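PDB 4A0S: octenoyl-coa reductase/carboxylase from Streptomyces sp., which catalyses the NADPH-dependent reductive carboxylation of 2-octenoyl-CoA, providing an unusual extender unit for polyketide biosynthesis in the cinnabaramide pathway. Local coordinates for residues R5-D9 with C413-E417; L60-V65 with R123-V128; H106-V112 with G165-G171; M218-D222 with V241-I247. One frame throughout, in Å; residues are numbered along the deposited sequence.

Contact 1: R5-D9 with C413-E417; sequences RAVLD and CMAPE
The last turn of helix 2-8 rests on the loop that leaves strand 408-412, with Leu8, Met414 and Pro416 giving most of the buried surface (177 Å² in all). The backbones stay well apart: the closest CA pair is Leu8 with Ala415, at 7.2 Å, so side chains bridge the gap. Residues 5-8 are helical. Leu8 points toward the loop in an m,t rotamer, which brings its CD2 3.7 Å from Pro416 CD, 4.1 Å from Met414 CG and 3.6 Å from Met414 O. Met414 (phi/psi -78/-28) also points toward the helix; with chi1 and chi2 both t and chi3 m, its SD reaches Val7, 4.2 Å from Val7 CG1. Ala415 (-59/120) turns its CB away, and Pro416 (-76/-14) brings its ring back toward Leu8. Backbone hydrogen bonds of Met414 with Val69 and Ala415 with Met70 hold the loop to strand 64-73, while Val7 also packs on Ala68, Val120 and Val122. This is plain packing of the N-terminal helix against strands 64-73 and 117-124 of the catalytic domain's sheet, away from the active site. With only van der Waals contacts between the segments, mostly between apolar side chains, the contact rests on shape fit and partial burial of apolar surface.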
loop_
_atom_site.group_PDB
_atom_site.type_symbol
_atom_site.label_atom_id
_atom_site.label_comp_id
_atom_site.label_asym_id
_atom_site.label_seq_id
_atom_site.Cartn_x
_atom_site.Cartn_y
_atom_site.Cartn_z
ATOM N N ARG A 5 12.561 44.748 15.713
ATOM C CA ARG A 5 13.764 44.915 16.535
ATOM C C ARG A 5 13.831 43.819 17.599
ATOM O O ARG A 5 14.867 43.186 17.763
ATOM C CB ARG A 5 13.821 46.306 17.177
ATOM C CG ARG A 5 14.099 47.441 16.184
ATOM C CD ARG A 5 14.131 48.825 16.849
ATOM N NE ARG A 5 13.156 49.710 16.204
ATOM C CZ ARG A 5 12.085 50.228 16.807
ATOM N NH1 ARG A 5 11.860 49.998 18.098
ATOM N NH2 ARG A 5 11.247 51.006 16.122
ATOM N N ALA A 6 12.721 43.584 18.299
ATOM C CA ALA A 6 12.640 42.517 19.303
ATOM C C ALA A 6 13.030 41.162 18.705
ATOM O O ALA A 6 13.860 40.447 19.259
ATOM C CB ALA A 6 11.232 42.444 19.904
ATOM N N VAL A 7 12.448 40.842 17.557
ATOM C CA VAL A 7 12.726 39.586 16.851
ATOM C C VAL A 7 14.200 39.506 16.486
ATOM O O VAL A 7 14.872 38.529 16.799
ATOM C CB VAL A 7 11.875 39.496 15.568
ATOM C CG1 VAL A 7 12.289 38.314 14.729
ATOM C CG2 VAL A 7 10.415 39.414 15.930
ATOM N N LEU A 8 14.693 40.557 15.844
ATOM C CA LEU A 8 16.081 40.629 15.400
ATOM C C LEU A 8 17.044 40.651 16.578
ATOM O O LEU A 8 18.162 40.166 16.465
ATOM C CB LEU A 8 16.307 41.847 14.498
ATOM C CG LEU A 8 15.633 41.737 13.120
ATOM C CD1 LEU A 8 15.972 42.938 12.242
ATOM C CD2 LEU A 8 15.986 40.411 12.407
ATOM N N ASP A 9 16.598 41.188 17.708
ATOM C CA ASP A 9 17.445 41.246 18.894
ATOM C C ASP A 9 17.431 39.921 19.656
ATOM O O ASP A 9 18.153 39.755 20.639
ATOM C CB ASP A 9 17.063 42.437 19.784
ATOM C CG ASP A 9 17.346 43.788 19.113
ATOM O OD1 ASP A 9 17.973 43.809 18.027
ATOM O OD2 ASP A 9 16.933 44.837 19.660
ATOM N N CYS A 413 14.435 38.260 4.373
ATOM C CA CYS A 413 13.297 39.129 4.485
ATOM C C CYS A 413 13.599 40.083 5.601
ATOM O O CYS A 413 14.193 41.141 5.371
ATOM C CB CYS A 413 12.037 38.311 4.725
ATOM S SG CYS A 413 11.719 37.267 3.303
ATOM N N MET A 414 13.241 39.701 6.812
ATOM C CA MET A 414 13.590 40.508 7.950
ATOM C C MET A 414 15.055 40.325 8.348
ATOM O O MET A 414 15.643 41.239 8.902
ATOM C CB MET A 414 12.665 40.218 9.120
ATOM C CG MET A 414 12.633 41.318 10.156
ATOM S SD MET A 414 11.530 40.809 11.465
ATOM C CE MET A 414 9.964 41.355 10.767
ATOM N N ALA A 415 15.651 39.163 8.069
ATOM C CA ALA A 415 17.060 38.941 8.435
ATOM C C ALA A 415 17.930 40.005 7.752
ATOM O O ALA A 415 17.907 40.113 6.530
ATOM C CB ALA A 415 17.513 37.553 8.047
ATOM N N PRO A 416 18.660 40.815 8.548
ATOM C CA PRO A 416 19.392 41.951 7.982
ATOM C C PRO A 416 20.672 41.533 7.263
ATOM O O PRO A 416 21.276 42.321 6.540
ATOM C CB PRO A 416 19.705 42.824 9.215
ATOM C CG PRO A 416 19.748 41.872 10.353
ATOM C CD PRO A 416 18.740 40.779 10.024
ATOM N N GLU A 417 21.100 40.307 7.477
ATOM C CA GLU A 417 22.324 39.840 6.854
ATOM C C GLU A 417 22.322 38.329 6.834
ATOM O O GLU A 417 21.566 37.694 7.573
ATOM C CB GLU A 417 23.552 40.384 7.610
ATOM C CG GLU A 417 23.685 39.852 9.034
ATOM C CD GLU A 417 24.266 40.876 10.007
ATOM O OE1 GLU A 417 24.994 41.776 9.570
ATOM O OE2 GLU A 417 23.973 40.783 11.215
#

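Contact 2: L60-V65 with R123-V128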
loop_
_atom_site.group_PDB
_atom_site.type_symbol
_atom_site.label_atom_id
_atom_site.label_comp_id
_atom_site.label_asym_id
_atom_site.label_seq_id
_atom_site.Cartn_x
_atom_site.Cartn_y
_atom_site.Cartn_z
ATOM N N LEU A 60 -5.279 38.197 12.438
ATOM C CA LEU A 60 -4.902 36.806 12.585
ATOM C C LEU A 60 -6.115 35.938 12.934
ATOM O O LEU A 60 -6.861 36.237 13.850
ATOM C CB LEU A 60 -3.866 36.724 13.693
ATOM C CG LEU A 60 -2.791 35.658 13.618
ATOM C CD1 LEU A 60 -2.018 35.749 12.289
ATOM C CD2 LEU A 60 -1.912 35.879 14.816
ATOM N N ALA A 61 -6.312 34.866 12.186
ATOM C CA ALA A 61 -7.383 33.906 12.463
ATOM C C ALA A 61 -6.986 33.102 13.682
ATOM O O ALA A 61 -5.822 33.092 14.047
ATOM C CB ALA A 61 -7.588 32.986 11.262
ATOM N N PRO A 62 -7.944 32.407 14.314
ATOM C CA PRO A 62 -7.562 31.757 15.569
ATOM C C PRO A 62 -6.596 30.585 15.407
ATOM O O PRO A 62 -5.925 30.207 16.371
ATOM C CB PRO A 62 -8.895 31.272 16.149
ATOM C CG PRO A 62 -9.834 31.252 14.982
ATOM C CD PRO A 62 -9.391 32.333 14.065
ATOM N N ASP A 63 -6.517 30.027 14.206
ATOM C CA ASP A 63 -5.678 28.860 13.976
ATOM C C ASP A 63 -4.398 29.315 13.266
ATOM O O ASP A 63 -3.619 28.500 12.785
ATOM C CB ASP A 63 -6.414 27.862 13.102
ATOM C CG ASP A 63 -6.705 28.414 11.718
ATOM O OD1 ASP A 63 -6.879 29.656 11.578
ATOM O OD2 ASP A 63 -6.745 27.616 10.753
ATOM N N GLU A 64 -4.185 30.622 13.222
ATOM C CA GLU A 64 -3.057 31.153 12.473
ATOM C C GLU A 64 -1.961 31.690 13.352
ATOM O O GLU A 64 -2.173 31.993 14.519
ATOM C CB GLU A 64 -3.516 32.252 11.540
ATOM C CG GLU A 64 -4.121 31.738 10.260
ATOM C CD GLU A 64 -4.813 32.838 9.485
ATOM O OE1 GLU A 64 -4.767 34.008 9.919
ATOM O OE2 GLU A 64 -5.423 32.541 8.439
ATOM N N VAL A 65 -0.789 31.847 12.751
ATOM C CA VAL A 65 0.367 32.340 13.450
ATOM C C VAL A 65 0.978 33.417 12.591
ATOM O O VAL A 65 1.041 33.281 11.374
ATOM C CB VAL A 65 1.380 31.205 13.686
ATOM C CG1 VAL A 65 2.617 31.734 14.302
ATOM C CG2 VAL A 65 0.762 30.126 14.597
ATOM N N ARG A 123 3.050 36.179 16.868
ATOM C CA ARG A 123 1.706 36.094 17.435
ATOM C C ARG A 123 1.086 34.772 17.053
ATOM O O ARG A 123 1.378 34.231 15.998
ATOM C CB ARG A 123 0.807 37.225 16.921
ATOM C CG ARG A 123 1.214 38.631 17.376
ATOM C CD ARG A 123 0.896 38.850 18.847
ATOM N NE ARG A 123 1.100 40.248 19.230
ATOM C CZ ARG A 123 2.285 40.816 19.455
ATOM N NH1 ARG A 123 3.429 40.135 19.325
ATOM N NH2 ARG A 123 2.322 42.091 19.788
ATOM N N THR A 124 0.219 34.264 17.913
ATOM C CA THR A 124 -0.539 33.070 17.600
ATOM C C THR A 124 -1.991 33.353 17.883
ATOM O O THR A 124 -2.321 34.061 18.860
ATOM C CB THR A 124 -0.112 31.876 18.478
ATOM O OG1 THR A 124 -0.461 32.138 19.845
ATOM C CG2 THR A 124 1.383 31.624 18.383
ATOM N N GLY A 125 -2.861 32.799 17.048
ATOM C CA GLY A 125 -4.291 32.881 17.273
ATOM C C GLY A 125 -4.657 32.105 18.529
ATOM O O GLY A 125 -3.879 31.257 18.994
ATOM N N ILE A 126 -5.851 32.363 19.061
ATOM C CA ILE A 126 -6.264 31.773 20.334
ATOM C C ILE A 126 -6.462 30.271 20.233
ATOM O O ILE A 126 -6.569 29.572 21.246
ATOM C CB ILE A 126 -7.537 32.423 20.884
ATOM C CG1 ILE A 126 -8.699 32.283 19.878
ATOM C CG2 ILE A 126 -7.226 33.887 21.234
ATOM C CD1 ILE A 126 -10.095 32.422 20.518
ATOM N N GLY A 127 -6.548 29.786 18.999
ATOM C CA GLY A 127 -6.696 28.356 18.753
ATOM C C GLY A 127 -5.395 27.665 18.418
ATOM O O GLY A 127 -5.386 26.481 18.083
ATOM N N VAL A 128 -4.286 28.389 18.499
ATOM C CA VAL A 128 -3.003 27.786 18.156
ATOM C C VAL A 128 -2.409 27.146 19.400
ATOM O O VAL A 128 -2.393 27.747 20.474
ATOM C CB VAL A 128 -2.042 28.821 17.538
ATOM C CG1 VAL A 128 -0.638 28.229 17.341
ATOM C CG2 VAL A 128 -2.608 29.306 16.232
#
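Two backbone hydrogen bonds tie these segments together, and both acceptors are carbonyls of 60-65. Gly125 N donates to Glu64 O at 2.7 Å with a good angle of 158°; Gly127 N donates to Pro62 O, also at 2.7 Å but more bent (133°). Val128 N, 3.2 Å from Pro62 O, is badly angled for it and instead closes the type I turn 125-128 on Gly125 O at 2.9 Å. The facing type I turn, 61-64, is closed by Glu64 N to Ala61 O (3.1 Å) and buttressed by Ala61 N to Glu64 OE1 (2.9 Å), while Glu64 OE2 forms a salt bridge with Arg105. Two tight turns thus interlock where strands 64-73 and 117-124 of the GroES-like domain, the catalytic domain of medium-chain dehydrogenases/reductases, come to their paired ends; Val65 and Thr124 form an antiparallel non-hydrogen-bonded pair, CA atoms 4.3 Å apart. Gly125 and Gly127 suit this closeness, since a CB on Gly125 would collide with Ala61 O and Pro62 O, and one on Gly127 would crowd Pro62 O. Val65 CG2 packs on Val128 CG1 (3.6 Å), and Pro62 CB meets Ile126 CG1 (3.9 Å). The Arg123 guanidinium leads away, bonding Ala19 O through NH2 and Ile16 O through NH1. Ile126 O accepts from Trp102 NE1 of a neighbouring subunit.

Contact 3: H106-V112 with G165-G171; sequences HDQPYHV and GFETNFG
A buried, mostly polar interlock joins strand 110-112 and the turn before it to the loop between strands 162-163 and 176-180, inside the GroES-like domain. Asn169 is its centre, covered most of all. Its side chain (chi1 -141°) points into the bend of 106-112: ND2 donates to His106 O and Tyr110 O, both 3.0 Å, and OD1 accepts from Val112 N at 2.7 Å and from its neighbour Phe170 N at 2.9 Å. Asn169 N donates to His106 ND1 at 2.9 Å. CA atoms come closest at His106-Asn169 (5.0 Å) and Val112-Phe170 (4.9 Å). Residues 110-112 are extended; Phe170 has left-handed helical angles (65/41), after which Gly171 N reaches Val112 O at 2.8 Å. His111, chi1 t, sends NE2 to Thr168 O at 2.7 Å while ND1 bonds Thr89. The Phe170 and His106 rings meet obliquely, centroids 5.3 Å apart and planes at 45°. Phe166 points away, its side chain about 4 Å from the bound octanoyl-CoA, so the loop contributes one residue to the acyl-CoA pocket. The bonding directions imply an acceptor ND1 on His106 and a protonated NE2 on His111, while one Asn carboxamide stands in for strand-like backbone pairing.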
loop_
_atom_site.group_PDB
_atom_site.type_symbol
_atom_site.label_atom_id
_atom_site.label_comp_id
_atom_site.label_asym_id
_atom_site.label_seq_id
_atom_site.Cartn_x
_atom_site.Cartn_y
_atom_site.Cartn_z
ATOM N N HIS A 106 -8.043 36.900 2.388
ATOM C CA HIS A 106 -7.135 36.582 1.297
ATOM C C HIS A 106 -7.393 37.375 0.035
ATOM O O HIS A 106 -6.490 37.555 -0.780
ATOM C CB HIS A 106 -7.165 35.087 1.009
ATOM C CG HIS A 106 -6.585 34.308 2.120
ATOM N ND1 HIS A 106 -5.225 34.179 2.283
ATOM C CD2 HIS A 106 -7.159 33.743 3.202
ATOM C CE1 HIS A 106 -4.987 33.509 3.395
ATOM N NE2 HIS A 106 -6.144 33.239 3.972
ATOM N N ASP A 107 -8.617 37.870 -0.094
ATOM C CA ASP A 107 -8.999 38.580 -1.295
ATOM C C ASP A 107 -8.683 40.053 -1.095
ATOM O O ASP A 107 -9.399 40.794 -0.420
ATOM C CB ASP A 107 -10.457 38.290 -1.654
ATOM C CG ASP A 107 -10.954 39.121 -2.816
ATOM O OD1 ASP A 107 -10.133 39.666 -3.597
ATOM O OD2 ASP A 107 -12.188 39.203 -2.954
ATOM N N GLN A 108 -7.552 40.440 -1.671
ATOM C CA GLN A 108 -6.980 41.760 -1.532
ATOM C C GLN A 108 -6.507 42.223 -2.907
ATOM O O GLN A 108 -6.226 41.379 -3.770
ATOM C CB GLN A 108 -5.790 41.700 -0.559
ATOM C CG GLN A 108 -6.154 41.359 0.884
ATOM C CD GLN A 108 -7.186 42.305 1.479
ATOM O OE1 GLN A 108 -7.308 43.457 1.043
ATOM N NE2 GLN A 108 -7.942 41.827 2.469
ATOM N N PRO A 109 -6.413 43.559 -3.120
ATOM C CA PRO A 109 -5.892 44.111 -4.374
ATOM C C PRO A 109 -4.380 43.883 -4.528
ATOM O O PRO A 109 -3.795 44.223 -5.562
ATOM C CB PRO A 109 -6.195 45.616 -4.269
ATOM C CG PRO A 109 -6.872 45.847 -2.974
ATOM C CD PRO A 109 -6.728 44.613 -2.136
ATOM N N TYR A 110 -3.769 43.314 -3.493
ATOM C CA TYR A 110 -2.364 42.960 -3.490
ATOM C C TYR A 110 -2.289 41.483 -3.154
ATOM O O TYR A 110 -3.176 40.939 -2.485
ATOM C CB TYR A 110 -1.598 43.776 -2.442
ATOM C CG TYR A 110 -2.135 43.617 -1.037
ATOM C CD1 TYR A 110 -3.199 44.399 -0.577
ATOM C CD2 TYR A 110 -1.584 42.668 -0.169
ATOM C CE1 TYR A 110 -3.705 44.235 0.729
ATOM C CE2 TYR A 110 -2.079 42.505 1.130
ATOM C CZ TYR A 110 -3.131 43.287 1.564
ATOM O OH TYR A 110 -3.599 43.111 2.846
ATOM N N HIS A 111 -1.242 40.831 -3.637
ATOM C CA HIS A 111 -0.996 39.469 -3.260
ATOM C C HIS A 111 0.428 39.321 -2.781
ATOM O O HIS A 111 1.366 39.467 -3.564
ATOM C CB HIS A 111 -1.249 38.528 -4.415
ATOM C CG HIS A 111 -1.092 37.092 -4.042
ATOM N ND1 HIS A 111 -1.123 36.077 -4.970
ATOM C CD2 HIS A 111 -0.914 36.501 -2.835
ATOM C CE1 HIS A 111 -0.972 34.922 -4.347
ATOM N NE2 HIS A 111 -0.839 35.153 -3.053
ATOM N N VAL A 112 0.573 39.028 -1.493
ATOM C CA VAL A 112 1.883 38.781 -0.914
ATOM C C VAL A 112 2.306 37.342 -1.166
ATOM O O VAL A 112 1.732 36.399 -0.630
ATOM C CB VAL A 112 1.926 39.118 0.567
ATOM C CG1 VAL A 112 3.362 38.935 1.106
ATOM C CG2 VAL A 112 1.409 40.562 0.792
ATOM N N GLY A 165 0.893 31.599 -0.066
ATOM C CA GLY A 165 1.504 32.625 -0.912
ATOM C C GLY A 165 1.246 32.463 -2.395
ATOM O O GLY A 165 1.764 33.233 -3.193
ATOM N N PHE A 166 0.458 31.456 -2.768
ATOM C CA PHE A 166 0.084 31.243 -4.157
ATOM C C PHE A 166 -1.435 31.240 -4.320
ATOM O O PHE A 166 -1.969 32.077 -5.012
ATOM C CB PHE A 166 0.721 29.964 -4.723
ATOM C CG PHE A 166 0.428 29.751 -6.167
ATOM C CD1 PHE A 166 1.057 30.524 -7.142
ATOM C CD2 PHE A 166 -0.508 28.808 -6.560
ATOM C CE1 PHE A 166 0.776 30.344 -8.496
ATOM C CE2 PHE A 166 -0.799 28.612 -7.917
ATOM C CZ PHE A 166 -0.151 29.393 -8.888
ATOM N N GLU A 167 -2.123 30.307 -3.666
ATOM C CA GLU A 167 -3.584 30.391 -3.546
ATOM C C GLU A 167 -3.995 31.053 -2.240
ATOM O O GLU A 167 -5.185 31.145 -1.936
ATOM C CB GLU A 167 -4.240 29.010 -3.641
ATOM C CG GLU A 167 -4.165 28.372 -5.012
ATOM C CD GLU A 167 -3.139 27.270 -5.092
ATOM O OE1 GLU A 167 -2.615 26.875 -4.031
ATOM O OE2 GLU A 167 -2.869 26.767 -6.221
ATOM N N THR A 168 -3.020 31.478 -1.448
ATOM C CA THR A 168 -3.326 32.247 -0.261
ATOM C C THR A 168 -2.525 33.513 -0.286
ATOM O O THR A 168 -1.489 33.592 -0.931
ATOM C CB THR A 168 -3.023 31.527 1.083
ATOM O OG1 THR A 168 -1.651 31.685 1.435
ATOM C CG2 THR A 168 -3.412 30.054 1.038
ATOM N N ASN A 169 -3.004 34.490 0.459
ATOM C CA ASN A 169 -2.278 35.706 0.603
ATOM C C ASN A 169 -1.334 35.566 1.786
ATOM O O ASN A 169 -1.270 34.511 2.439
ATOM C CB ASN A 169 -3.239 36.869 0.825
ATOM C CG ASN A 169 -2.808 38.111 0.090
ATOM O OD1 ASN A 169 -1.617 38.443 0.053
ATOM N ND2 ASN A 169 -3.770 38.817 -0.500
ATOM N N PHE A 170 -0.607 36.640 2.050
ATOM C CA PHE A 170 0.205 36.759 3.265
ATOM C C PHE A 170 1.317 35.731 3.254
ATOM O O PHE A 170 1.642 35.112 4.268
ATOM C CB PHE A 170 -0.666 36.702 4.526
ATOM C CG PHE A 170 -1.981 37.419 4.363
ATOM C CD1 PHE A 170 -2.003 38.765 3.990
ATOM C CD2 PHE A 170 -3.183 36.750 4.553
ATOM C CE1 PHE A 170 -3.225 39.447 3.798
ATOM C CE2 PHE A 170 -4.406 37.401 4.383
ATOM C CZ PHE A 170 -4.425 38.770 4.001
ATOM N N GLY A 171 1.891 35.573 2.065
ATOM C CA GLY A 171 3.020 34.707 1.868
ATOM C C GLY A 171 4.296 35.186 2.541
ATOM O O GLY A 171 4.336 36.242 3.191
#

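Contact 4: M218-D222 with V241-I247; sequences MKQGD and VKNGGGI
Two short backbone hydrogen bonds, each 2.7 Å, join the segments: Gly221 N to Gly245 O and Ile247 N to Asp222 O. Within 218-222, Lys219 NZ makes a salt bridge with Asp222 OD1 (2.8 Å), and Asp222 OD2 accepts from Lys219 N (2.9 Å). These brace a type II turn from Lys219 to Asp222, with Gln220 at -55/143, Gly221 at 94/-18 and Asp222 N bonded to Lys219 O (3.0 Å). Opposite, helix 232-243 ends in a Schellman motif: Gly245 has positive phi (80/16), Gly246 N bonds Val241 O (2.7 Å) and Gly245 N bonds Lys242 O (2.8 Å). Gln220 and Gly245 have the nearest CA atoms, 4.1 Å apart; a CB on Gly245 would strike Gln220 CB. Met218 (chi1 p, chi2 t) lays CE 3.7 Å from Val241 CA and 4.0 Å from Val241 CG1, packing that CBs on Gly244 and Gly246 would obstruct. Gly221 O lies 3.9 Å from Ile247 CD1. The Gln220 side chain leads away, NE2 bonding Phe240 O and OE1 bonding Asn243 ND2 of a neighbouring subunit. The whole closes the first beta-alpha-beta unit of the Rossmann domain, where the entry to strand 223-226 meets the exit of helix 232-243 beside the parallel strand 247-252.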
loop_
_atom_site.group_PDB
_atom_site.type_symbol
_atom_site.label_atom_id
_atom_site.label_comp_id
_atom_site.label_asym_id
_atom_site.label_seq_id
_atom_site.Cartn_x
_atom_site.Cartn_y
_atom_site.Cartn_z
ATOM N N MET A 218 10.174 5.508 -2.942
ATOM C CA MET A 218 11.401 4.840 -3.301
ATOM C C MET A 218 11.847 3.873 -2.219
ATOM O O MET A 218 11.517 4.038 -1.046
ATOM C CB MET A 218 12.495 5.875 -3.475
ATOM C CG MET A 218 12.935 6.451 -2.168
ATOM S SD MET A 218 14.462 7.330 -2.397
ATOM C CE MET A 218 15.234 6.333 -3.637
ATOM N N LYS A 219 12.614 2.869 -2.618
ATOM C CA LYS A 219 13.292 2.025 -1.661
ATOM C C LYS A 219 14.768 2.042 -2.013
ATOM O O LYS A 219 15.144 2.380 -3.131
ATOM C CB LYS A 219 12.738 0.608 -1.721
ATOM C CG LYS A 219 13.010 -0.092 -3.032
ATOM C CD LYS A 219 12.489 -1.541 -3.004
ATOM C CE LYS A 219 12.675 -2.185 -4.385
ATOM N NZ LYS A 219 11.980 -1.406 -5.470
ATOM N N GLN A 220 15.617 1.666 -1.078
ATOM C CA GLN A 220 17.032 1.598 -1.403
ATOM C C GLN A 220 17.200 0.691 -2.622
ATOM O O GLN A 220 16.462 -0.287 -2.792
ATOM C CB GLN A 220 17.811 1.071 -0.218
ATOM C CG GLN A 220 17.463 -0.372 0.161
ATOM C CD GLN A 220 18.004 -0.709 1.520
ATOM O OE1 GLN A 220 19.076 -1.302 1.639
ATOM N NE2 GLN A 220 17.291 -0.292 2.554
ATOM N N GLY A 221 18.136 1.047 -3.491
ATOM C CA GLY A 221 18.376 0.274 -4.690
ATOM C C GLY A 221 17.617 0.780 -5.899
ATOM O O GLY A 221 17.965 0.460 -7.034
ATOM N N ASP A 222 16.585 1.582 -5.658
ATOM C CA ASP A 222 15.810 2.154 -6.734
ATOM C C ASP A 222 16.673 3.125 -7.497
ATOM O O ASP A 222 17.435 3.874 -6.906
ATOM C CB ASP A 222 14.599 2.903 -6.187
ATOM C CG ASP A 222 13.405 1.995 -5.981
ATOM O OD1 ASP A 222 13.475 0.799 -6.387
ATOM O OD2 ASP A 222 12.403 2.491 -5.441
ATOM N N VAL A 241 16.971 10.595 -2.823
ATOM C CA VAL A 241 17.319 9.369 -3.532
ATOM C C VAL A 241 18.586 8.787 -2.909
ATOM O O VAL A 241 18.629 7.624 -2.473
ATOM C CB VAL A 241 17.469 9.602 -5.035
ATOM C CG1 VAL A 241 17.952 8.308 -5.721
ATOM C CG2 VAL A 241 16.124 10.044 -5.634
ATOM N N LYS A 242 19.604 9.618 -2.806
ATOM C CA LYS A 242 20.874 9.172 -2.262
ATOM C C LYS A 242 20.686 8.710 -0.829
ATOM O O LYS A 242 21.065 7.600 -0.486
ATOM C CB LYS A 242 21.897 10.286 -2.336
ATOM C CG LYS A 242 22.413 10.514 -3.749
ATOM C CD LYS A 242 23.474 11.605 -3.786
ATOM C CE LYS A 242 24.711 11.185 -2.965
ATOM N NZ LYS A 242 25.413 9.971 -3.541
ATOM N N ASN A 243 20.059 9.555 -0.009
ATOM C CA ASN A 243 19.876 9.228 1.395
ATOM C C ASN A 243 19.050 7.969 1.584
ATOM O O ASN A 243 19.225 7.249 2.574
ATOM C CB ASN A 243 19.263 10.385 2.178
ATOM C CG ASN A 243 19.296 10.150 3.681
ATOM O OD1 ASN A 243 20.368 9.974 4.271
ATOM N ND2 ASN A 243 18.122 10.156 4.312
ATOM N N GLY A 244 18.159 7.714 0.627
ATOM C CA GLY A 244 17.313 6.524 0.649
ATOM C C GLY A 244 18.024 5.266 0.186
ATOM O O GLY A 244 17.436 4.194 0.222
ATOM N N GLY A 245 19.289 5.391 -0.235
ATOM C CA GLY A 245 20.035 4.251 -0.751
ATOM C C GLY A 245 19.664 3.979 -2.191
ATOM O O GLY A 245 19.924 2.905 -2.726
ATOM N N GLY A 246 19.033 4.975 -2.805
ATOM C CA GLY A 246 18.672 4.909 -4.204
ATOM C C GLY A 246 19.805 5.417 -5.072
ATOM O O GLY A 246 20.849 5.861 -4.579
ATOM N N ILE A 247 19.591 5.344 -6.374
ATOM C CA ILE A 247 20.628 5.687 -7.326
ATOM C C ILE A 247 20.023 6.785 -8.187
ATOM O O ILE A 247 19.177 6.501 -9.034
ATOM C CB ILE A 247 21.042 4.476 -8.164
ATOM C CG1 ILE A 247 21.709 3.416 -7.273
ATOM C CG2 ILE A 247 22.008 4.890 -9.249
ATOM C CD1 ILE A 247 21.471 1.987 -7.715
#

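In the fold
Contacts 1, 2 and 3 belong to the catalytic half of the chain and contact 4 to the Rossmann half, its centre about 38 to 39 Å from theirs. Contacts 1 and 2 both involve the sheet around strands 64-73 and 117-124: the first covers part of it with apolar side chains, the second closes the paired strand ends with backbone bonds. Contacts 1 and 3 are buried, though Pro416 of contact 1 is exposed; contact 3 is the most polar and alone includes a residue touching the bound octanoyl-CoA. Contacts 2 and 4, partly buried, rely on glycines for close approach and hydrogen-bond to other subunits; contact 3 packs on one through Glu167, and contact 1 touches none.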